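Local structure of uncharacterized conserved protein (Ruegeria pomeroyi DSS-3, 3IUS) at residues G169-S181 and A239-K253. The protein is of unknown function but probably binds NAD, as expected of an atypical short-chain dehydrogenase/reductase-like member of the NAD-dependent epimerase/dehydratase family. Sequence-based numbering, arbitrary orientation. Where two conformers were deposited one is given.
Sequences GIRRIIKPGQVFS and ADLTPMARSFYSENK
Y249 is gripped between I173 and F180, which lie over opposite faces of its ring. I173 CG2 makes a CH-pi contact, 4.2 Å from the ring centroid and 24° off the normal; F180 presents its edge to the other face, a T-shaped pair with planes 63° apart. The F180 edge also meets F248 O, 3.1 Å from CE1.

Q178 can be followed outward from CB. With CG anti to the backbone N (chi1 -175°), CG reaches Y249 CD1 at 3.9 Å and also lies over a face of the F180 ring. A bend at chi2 turns the amide toward the 239-253 backbone: CD passes N252 OD1, OE1 comes near Y249 CA, and NE2 donates to E251 O (3.1 Å), an almost straight bond in the amide plane. NE2 also donates, less directly, to V179 O from above that carbonyl's plane, and the two bonds restrain the amide's rotation.

Beside it, V179 N donates to N252 OD1 almost in line (3.0 Å), while K175 NZ meets Y249 O at 2.8 Å, nearly along the C=O axis. At the far end R171 NH2 donates to A239 O (3.0 Å), and I173 CD1 packs on A239 CB.

Two connections meet here: 169-181 leads into strand 182-184 of the Rossmann-type sheet, 239-253 into strand 254-255; strand 172-174 pairs in parallel with 233-235, on whose V234 I173 and A239 pack, and F180 touches P215 of helix 215-226.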
ATOM      1  N   GLY A 169     -19.035  20.081  -0.425  1.00 44.86           N
ATOM      2  CA  GLY A 169     -18.350  19.607   0.765  1.00 45.31           C
ATOM      3  C   GLY A 169     -16.932  19.142   0.498  1.00 46.42           C
ATOM      4  O   GLY A 169     -16.426  18.238   1.169  1.00 42.36           O
ATOM      5  N   ILE A 170     -16.291  19.755  -0.495  1.00 48.49           N
ATOM      6  CA  ILE A 170     -14.887  19.484  -0.795  1.00 49.06           C
ATOM      7  C   ILE A 170     -14.060  20.753  -0.629  1.00 47.78           C
ATOM      8  O   ILE A 170     -14.452  21.830  -1.081  1.00 50.04           O
ATOM      9  CB  ILE A 170     -14.692  18.942  -2.226  1.00 48.99           C
ATOM     10  CG1 ILE A 170     -15.644  19.647  -3.196  1.00 50.72           C
ATOM     11  CG2 ILE A 170     -14.909  17.439  -2.260  1.00 50.10           C
ATOM     12  CD1 ILE A 170     -15.437  19.264  -4.647  1.00 48.96           C
ATOM     13  N   ARG A 171     -12.914  20.621   0.025  1.00 42.07           N
ATOM     14  CA  ARG A 171     -12.063  21.770   0.289  1.00 39.16           C
ATOM     15  C   ARG A 171     -10.602  21.383   0.142  1.00 36.55           C
ATOM     16  O   ARG A 171     -10.228  20.233   0.371  1.00 33.00           O
ATOM     17  CB  ARG A 171     -12.342  22.321   1.689  1.00 41.78           C
ATOM     18  CG  ARG A 171     -12.429  21.248   2.762  1.00 43.13           C
ATOM     19  CD  ARG A 171     -13.575  21.512   3.732  1.00 42.08           C
ATOM     20  NE  ARG A 171     -13.257  22.517   4.745  1.00 42.86           N
ATOM     21  CZ  ARG A 171     -12.632  22.256   5.889  1.00 42.42           C
ATOM     22  NH1 ARG A 171     -12.237  21.016   6.164  1.00 46.55           N
ATOM     23  NH2 ARG A 171     -12.391  23.233   6.755  1.00 32.25           N
ATOM     24  N   ARG A 172      -9.781  22.343  -0.263  1.00 33.04           N
ATOM     25  CA  ARG A 172      -8.350  22.104  -0.384  1.00 24.22           C
ATOM     26  C   ARG A 172      -7.643  22.639   0.855  1.00 25.29           C
ATOM     27  O   ARG A 172      -7.641  23.844   1.106  1.00 29.23           O
ATOM     28  CB  ARG A 172      -7.800  22.746  -1.663  1.00 18.85           C
ATOM     29  CG  ARG A 172      -8.280  22.071  -2.947  1.00 19.92           C
ATOM     30  CD  ARG A 172      -7.759  22.766  -4.197  1.00 20.89           C
ATOM     31  NE  ARG A 172      -8.232  24.146  -4.276  1.00 28.94           N
ATOM     32  CZ  ARG A 172      -7.433  25.204  -4.345  1.00 25.88           C
ATOM     33  NH1 ARG A 172      -6.115  25.038  -4.372  1.00 30.90           N
ATOM     34  NH2 ARG A 172      -7.951  26.424  -4.408  1.00 31.96           N
ATOM     35  N   ILE A 173      -7.058  21.737   1.639  1.00 19.98           N
ATOM     36  CA  ILE A 173      -6.338  22.126   2.845  1.00 19.32           C
ATOM     37  C   ILE A 173      -4.911  22.526   2.495  1.00 19.15           C
ATOM     38  O   ILE A 173      -4.154  21.729   1.933  1.00 21.17           O
ATOM     39  CB  ILE A 173      -6.283  20.976   3.872  1.00 23.64           C
ATOM     40  CG1 ILE A 173      -7.682  20.416   4.140  1.00 29.07           C
ATOM     41  CG2 ILE A 173      -5.610  21.437   5.155  1.00 21.63           C
ATOM     42  CD1 ILE A 173      -8.657  21.430   4.693  1.00 31.25           C
ATOM     43  N   ILE A 174      -4.538  23.750   2.851  1.00 16.15           N
ATOM     44  CA  ILE A 174      -3.216  24.277   2.516  1.00 19.01           C
ATOM     45  C   ILE A 174      -2.250  24.298   3.704  1.00 15.07           C
ATOM     46  O   ILE A 174      -2.357  25.138   4.584  1.00 17.50           O
ATOM     47  CB  ILE A 174      -3.321  25.699   1.924  1.00 26.27           C
ATOM     48  CG1 ILE A 174      -4.382  25.743   0.828  1.00 24.76           C
ATOM     49  CG2 ILE A 174      -1.974  26.156   1.380  1.00 26.74           C
ATOM     50  CD1 ILE A 174      -4.069  24.839  -0.340  1.00 20.04           C
ATOM     51  N   LYS A 175      -1.301  23.361   3.734  1.00 14.82           N
ATOM     52  CA  LYS A 175      -0.232  23.396   4.722  1.00 19.94           C
ATOM     53  C   LYS A 175       1.048  23.750   3.978  1.00 22.32           C
ATOM     54  O   LYS A 175       1.444  23.032   3.056  1.00 17.50           O
ATOM     55  CB  LYS A 175      -0.062  22.025   5.381  1.00 17.31           C
ATOM     56  CG  LYS A 175       1.133  21.924   6.322  1.00 28.01           C
ATOM     57  CD  LYS A 175       0.776  22.386   7.719  1.00 27.09           C
ATOM     58  CE  LYS A 175       1.980  22.362   8.645  1.00 26.24           C
ATOM     59  NZ  LYS A 175       2.580  21.012   8.783  1.00 27.29           N
ATOM     60  N   PRO A 176       1.701  24.854   4.372  1.00 21.69           N
ATOM     61  CA  PRO A 176       2.866  25.344   3.632  1.00 14.08           C
ATOM     62  C   PRO A 176       3.940  24.270   3.531  1.00 13.83           C
ATOM     63  O   PRO A 176       4.289  23.665   4.545  1.00 18.21           O
ATOM     64  CB  PRO A 176       3.371  26.503   4.500  1.00 30.96           C
ATOM     65  CG  PRO A 176       2.196  26.921   5.299  1.00 28.64           C
ATOM     66  CD  PRO A 176       1.436  25.662   5.574  1.00 26.19           C
ATOM     67  N   GLY A 177       4.421  24.034   2.315  1.00 15.46           N
ATOM     68  CA  GLY A 177       5.493  23.081   2.074  1.00 18.73           C
ATOM     69  C   GLY A 177       5.056  21.631   2.035  1.00 17.19           C
ATOM     70  O   GLY A 177       5.838  20.766   1.650  1.00 14.62           O
ATOM     71  N   GLN A 178       3.819  21.356   2.437  1.00 17.87           N
ATOM     72  CA  GLN A 178       3.344  19.975   2.543  1.00 19.14           C
ATOM     73  C   GLN A 178       3.249  19.254   1.201  1.00 13.84           C
ATOM     74  O   GLN A 178       2.686  19.762   0.248  1.00 14.52           O
ATOM     75  CB  GLN A 178       1.985  19.914   3.240  1.00 21.05           C
ATOM     76  CG  GLN A 178       1.498  18.497   3.486  1.00 14.15           C
ATOM     77  CD  GLN A 178       2.198  17.847   4.658  1.00 27.05           C
ATOM     78  OE1 GLN A 178       2.300  18.431   5.730  1.00 33.16           O
ATOM     79  NE2 GLN A 178       2.687  16.634   4.457  1.00 13.91           N
ATOM     80  N   VAL A 179       3.818  18.059   1.138  1.00 13.89           N
ATOM     81  CA  VAL A 179       3.590  17.192  -0.001  1.00 15.90           C
ATOM     82  C   VAL A 179       3.209  15.807   0.517  1.00 15.67           C
ATOM     83  O   VAL A 179       3.563  15.440   1.644  1.00 17.23           O
ATOM     84  CB  VAL A 179       4.840  17.090  -0.887  1.00 17.97           C
ATOM     85  CG1 VAL A 179       5.214  18.452  -1.450  1.00 17.04           C
ATOM     86  CG2 VAL A 179       5.998  16.507  -0.092  1.00 14.70           C
ATOM     87  N   PHE A 180       2.481  15.046  -0.298  1.00 13.98           N
ATOM     88  CA  PHE A 180       2.177  13.654   0.024  1.00 19.91           C
ATOM     89  C   PHE A 180       2.705  12.706  -1.049  1.00 18.65           C
ATOM     90  O   PHE A 180       2.803  13.065  -2.219  1.00 22.83           O
ATOM     91  CB  PHE A 180       0.674  13.439   0.202  1.00 18.98           C
ATOM     92  CG  PHE A 180       0.117  14.057   1.447  1.00 25.54           C
ATOM     93  CD1 PHE A 180       0.805  13.977   2.645  1.00 26.79           C
ATOM     94  CD2 PHE A 180      -1.111  14.693   1.425  1.00 31.37           C
ATOM     95  CE1 PHE A 180       0.284  14.538   3.799  1.00 29.71           C
ATOM     96  CE2 PHE A 180      -1.638  15.255   2.573  1.00 31.31           C
ATOM     97  CZ  PHE A 180      -0.936  15.181   3.760  1.00 27.67           C
ATOM     98  N   SER A 181       3.063  11.493  -0.649  1.00 18.33           N
ATOM     99  CA  SER A 181       3.479  10.512  -1.626  1.00 16.27           C
ATOM    100  C   SER A 181       2.289   9.689  -2.091  1.00 14.14           C
ATOM    101  O   SER A 181       1.419   9.325  -1.291  1.00 15.55           O
ATOM    102  CB  SER A 181       4.536   9.579  -1.032  1.00 14.69           C
ATOM    103  OG  SER A 181       5.547  10.325  -0.395  1.00 21.17           O
ATOM    104  N   ALA A 239      -8.551  25.075   9.432  1.00 28.50           N
ATOM    105  CA  ALA A 239      -9.464  24.098   8.838  1.00 29.46           C
ATOM    106  C   ALA A 239     -10.323  23.333   9.850  1.00 36.47           C
ATOM    107  O   ALA A 239     -11.183  22.537   9.462  1.00 34.75           O
ATOM    108  CB  ALA A 239      -8.681  23.115   7.963  1.00 29.92           C
ATOM    109  N   ASP A 240     -10.093  23.580  11.137  1.00 44.35           N
ATOM    110  CA  ASP A 240     -10.722  22.802  12.205  1.00 48.95           C
ATOM    111  C   ASP A 240     -10.821  21.327  11.830  1.00 44.03           C
ATOM    112  O   ASP A 240     -11.891  20.830  11.474  1.00 42.79           O
ATOM    113  CB  ASP A 240     -12.105  23.347  12.557  1.00 57.91           C
ATOM    114  CG  ASP A 240     -12.647  22.756  13.847  1.00 66.05           C
ATOM    115  OD1 ASP A 240     -13.848  22.413  13.890  1.00 68.34           O
ATOM    116  OD2 ASP A 240     -11.863  22.625  14.814  1.00 67.50           O
ATOM    117  N   LEU A 241      -9.694  20.635  11.902  1.00 41.48           N
ATOM    118  CA  LEU A 241      -9.653  19.224  11.561  1.00 39.12           C
ATOM    119  C   LEU A 241      -9.715  18.379  12.821  1.00 32.41           C
ATOM    120  O   LEU A 241      -9.297  18.818  13.890  1.00 35.63           O
ATOM    121  CB  LEU A 241      -8.373  18.903  10.792  1.00 40.47           C
ATOM    122  CG  LEU A 241      -8.176  19.607   9.448  1.00 43.97           C
ATOM    123  CD1 LEU A 241      -6.847  19.205   8.824  1.00 40.26           C
ATOM    124  CD2 LEU A 241      -9.331  19.301   8.505  1.00 45.98           C
ATOM    125  N   THR A 242     -10.247  17.172  12.690  1.00 27.40           N
ATOM    126  CA  THR A 242     -10.194  16.203  13.769  1.00 25.51           C
ATOM    127  C   THR A 242      -8.733  15.832  13.966  1.00 24.75           C
ATOM    128  O   THR A 242      -7.916  16.034  13.066  1.00 24.75           O
ATOM    129  CB  THR A 242     -10.994  14.936  13.424  1.00 23.14           C
ATOM    130  OG1 THR A 242     -10.337  14.234  12.362  1.00 25.64           O
ATOM    131  CG2 THR A 242     -12.411  15.302  12.987  1.00 22.95           C
ATOM    132  N   PRO A 243      -8.393  15.310  15.150  1.00 22.23           N
ATOM    133  CA  PRO A 243      -7.017  14.889  15.435  1.00 21.90           C
ATOM    134  C   PRO A 243      -6.447  13.977  14.354  1.00 24.21           C
ATOM    135  O   PRO A 243      -5.313  14.182  13.933  1.00 22.15           O
ATOM    136  CB  PRO A 243      -7.155  14.144  16.761  1.00 22.87           C
ATOM    137  CG  PRO A 243      -8.311  14.822  17.434  1.00 21.56           C
ATOM    138  CD  PRO A 243      -9.270  15.174  16.328  1.00 20.19           C
HETATM  139  N   MSE A 244      -7.224  12.994  13.907  1.00 27.00           N
HETATM  140  CA  MSE A 244      -6.772  12.084  12.859  1.00 26.79           C
HETATM  141  C   MSE A 244      -6.406  12.841  11.583  1.00 24.38           C
HETATM  142  O   MSE A 244      -5.308  12.692  11.061  1.00 23.74           O
HETATM  143  CB  MSE A 244      -7.842  11.034  12.557  1.00 26.60           C
HETATM  144  CG  MSE A 244      -7.398   9.955  11.581  1.00 32.51           C
HETATM  145 SE   MSE A 244      -5.815   8.972  12.184  0.65 58.02          SE
HETATM  146  CE  MSE A 244      -5.886   7.518  10.880  1.00 48.05           C
ATOM    147  N   ALA A 245      -7.335  13.658  11.089  1.00 24.98           N
ATOM    148  CA  ALA A 245      -7.098  14.426   9.875  1.00 27.92           C
ATOM    149  C   ALA A 245      -5.851  15.290  10.022  1.00 23.43           C
ATOM    150  O   ALA A 245      -5.037  15.392   9.102  1.00 26.24           O
ATOM    151  CB  ALA A 245      -8.318  15.289   9.544  1.00 25.81           C
ATOM    152  N   ARG A 246      -5.702  15.905  11.191  1.00 21.49           N
ATOM    153  CA  ARG A 246      -4.570  16.780  11.459  1.00 24.72           C
ATOM    154  C   ARG A 246      -3.257  16.003  11.464  1.00 26.36           C
ATOM    155  O   ARG A 246      -2.219  16.526  11.063  1.00 23.16           O
ATOM    156  CB  ARG A 246      -4.756  17.489  12.803  1.00 30.77           C
ATOM    157  CG  ARG A 246      -3.522  18.218  13.308  1.00 37.80           C
ATOM    158  CD  ARG A 246      -3.788  18.880  14.649  1.00 44.99           C
ATOM    159  NE  ARG A 246      -4.955  19.756  14.587  1.00 53.20           N
ATOM    160  CZ  ARG A 246      -4.907  21.039  14.240  1.00 57.04           C
ATOM    161  NH1 ARG A 246      -3.743  21.598  13.929  1.00 55.53           N
ATOM    162  NH2 ARG A 246      -6.020  21.761  14.205  1.00 56.01           N
ATOM    163  N   SER A 247      -3.314  14.754  11.913  1.00 24.77           N
ATOM    164  CA  SER A 247      -2.115  13.934  12.056  0.50 26.15           C
ATOM    165  C   SER A 247      -1.427  13.682  10.716  1.00 31.33           C
ATOM    166  O   SER A 247      -0.230  13.389  10.669  1.00 31.62           O
ATOM    167  CB  SER A 247      -2.451  12.602  12.732  0.50 24.08           C
ATOM    168  OG  SER A 247      -1.273  11.914  13.120  0.50 28.40           O
ATOM    169  N   PHE A 248      -2.182  13.794   9.628  1.00 29.19           N
ATOM    170  CA  PHE A 248      -1.618  13.549   8.302  1.00 35.45           C
ATOM    171  C   PHE A 248      -0.800  14.731   7.797  1.00 35.96           C
ATOM    172  O   PHE A 248       0.017  14.590   6.886  1.00 40.95           O
ATOM    173  CB  PHE A 248      -2.716  13.192   7.299  1.00 43.75           C
ATOM    174  CG  PHE A 248      -3.375  11.874   7.574  1.00 46.42           C
ATOM    175  CD1 PHE A 248      -2.618  10.715   7.670  1.00 49.86           C
ATOM    176  CD2 PHE A 248      -4.746  11.790   7.735  1.00 44.40           C
ATOM    177  CE1 PHE A 248      -3.218   9.496   7.924  1.00 49.50           C
ATOM    178  CE2 PHE A 248      -5.354  10.573   7.987  1.00 49.83           C
ATOM    179  CZ  PHE A 248      -4.588   9.425   8.081  1.00 51.11           C
ATOM    180  N   TYR A 249      -1.023  15.893   8.397  1.00 21.78           N
ATOM    181  CA  TYR A 249      -0.302  17.100   8.026  1.00 20.77           C
ATOM    182  C   TYR A 249       0.785  17.424   9.043  1.00 28.27           C
ATOM    183  O   TYR A 249       1.291  18.545   9.084  1.00 35.58           O
ATOM    184  CB  TYR A 249      -1.275  18.279   7.899  1.00 21.65           C
ATOM    185  CG  TYR A 249      -2.167  18.217   6.680  1.00 24.80           C
ATOM    186  CD1 TYR A 249      -1.799  18.837   5.490  1.00 21.29           C
ATOM    187  CD2 TYR A 249      -3.379  17.538   6.714  1.00 30.51           C
ATOM    188  CE1 TYR A 249      -2.612  18.783   4.372  1.00 28.57           C
ATOM    189  CE2 TYR A 249      -4.200  17.480   5.599  1.00 35.74           C
ATOM    190  CZ  TYR A 249      -3.811  18.101   4.431  1.00 34.84           C
ATOM    191  OH  TYR A 249      -4.624  18.045   3.323  1.00 39.32           O
ATOM    192  N   SER A 250       1.144  16.439   9.862  1.00 28.59           N
ATOM    193  CA  SER A 250       2.127  16.653  10.921  1.00 27.29           C
ATOM    194  C   SER A 250       3.487  16.068  10.564  1.00 22.74           C
ATOM    195  O   SER A 250       4.440  16.200  11.323  1.00 23.69           O
ATOM    196  CB  SER A 250       1.644  16.044  12.240  1.00 34.31           C
ATOM    197  OG  SER A 250       1.617  14.629  12.161  1.00 34.68           O
ATOM    198  N   GLU A 251       3.567  15.416   9.411  1.00 21.90           N
ATOM    199  CA  GLU A 251       4.820  14.835   8.946  1.00 18.41           C
ATOM    200  C   GLU A 251       4.996  15.162   7.475  1.00 17.49           C
ATOM    201  O   GLU A 251       4.070  15.007   6.686  1.00 18.19           O
ATOM    202  CB  GLU A 251       4.811  13.315   9.115  1.00 25.06           C
ATOM    203  CG  GLU A 251       4.799  12.836  10.548  1.00 34.53           C
ATOM    204  CD  GLU A 251       4.852  11.325  10.652  1.00 41.24           C
ATOM    205  OE1 GLU A 251       4.345  10.644   9.735  1.00 36.10           O
ATOM    206  OE2 GLU A 251       5.402  10.817  11.652  1.00 49.17           O
ATOM    207  N   ASN A 252       6.193  15.595   7.101  1.00 18.46           N
ATOM    208  CA  ASN A 252       6.464  15.918   5.711  1.00 13.24           C
ATOM    209  C   ASN A 252       7.801  15.337   5.268  1.00 13.23           C
ATOM    210  O   ASN A 252       8.819  15.615   5.879  1.00 13.11           O
ATOM    211  CB  ASN A 252       6.454  17.430   5.516  1.00 24.90           C
ATOM    212  CG  ASN A 252       6.376  17.827   4.063  1.00 15.82           C
ATOM    213  OD1 ASN A 252       5.685  17.186   3.268  1.00 14.75           O
ATOM    214  ND2 ASN A 252       7.097  18.875   3.701  1.00 16.46           N
ATOM    215  N   LYS A 253       7.783  14.538   4.204  1.00 13.05           N
ATOM    216  CA  LYS A 253       9.010  14.005   3.624  1.00 12.87           C
ATOM    217  C   LYS A 253       8.835  13.718   2.130  1.00 14.54           C
ATOM    218  O   LYS A 253       7.726  13.780   1.606  1.00 17.93           O
ATOM    219  CB  LYS A 253       9.442  12.736   4.361  1.00 14.19           C
ATOM    220  CG  LYS A 253       8.633  11.490   4.014  1.00 16.31           C
ATOM    221  CD  LYS A 253       7.415  11.330   4.892  1.00 19.19           C
ATOM    222  CE  LYS A 253       6.662  10.047   4.560  1.00 21.24           C
ATOM    223  NZ  LYS A 253       5.349   9.997   5.254  1.00 24.80           N
TER
HETATM  224  O   HOH W   1       5.041  13.896   3.211  1.00 14.72           O
HETATM  225  O   HOH W   2       5.853  13.088  -0.350  1.00 33.46           O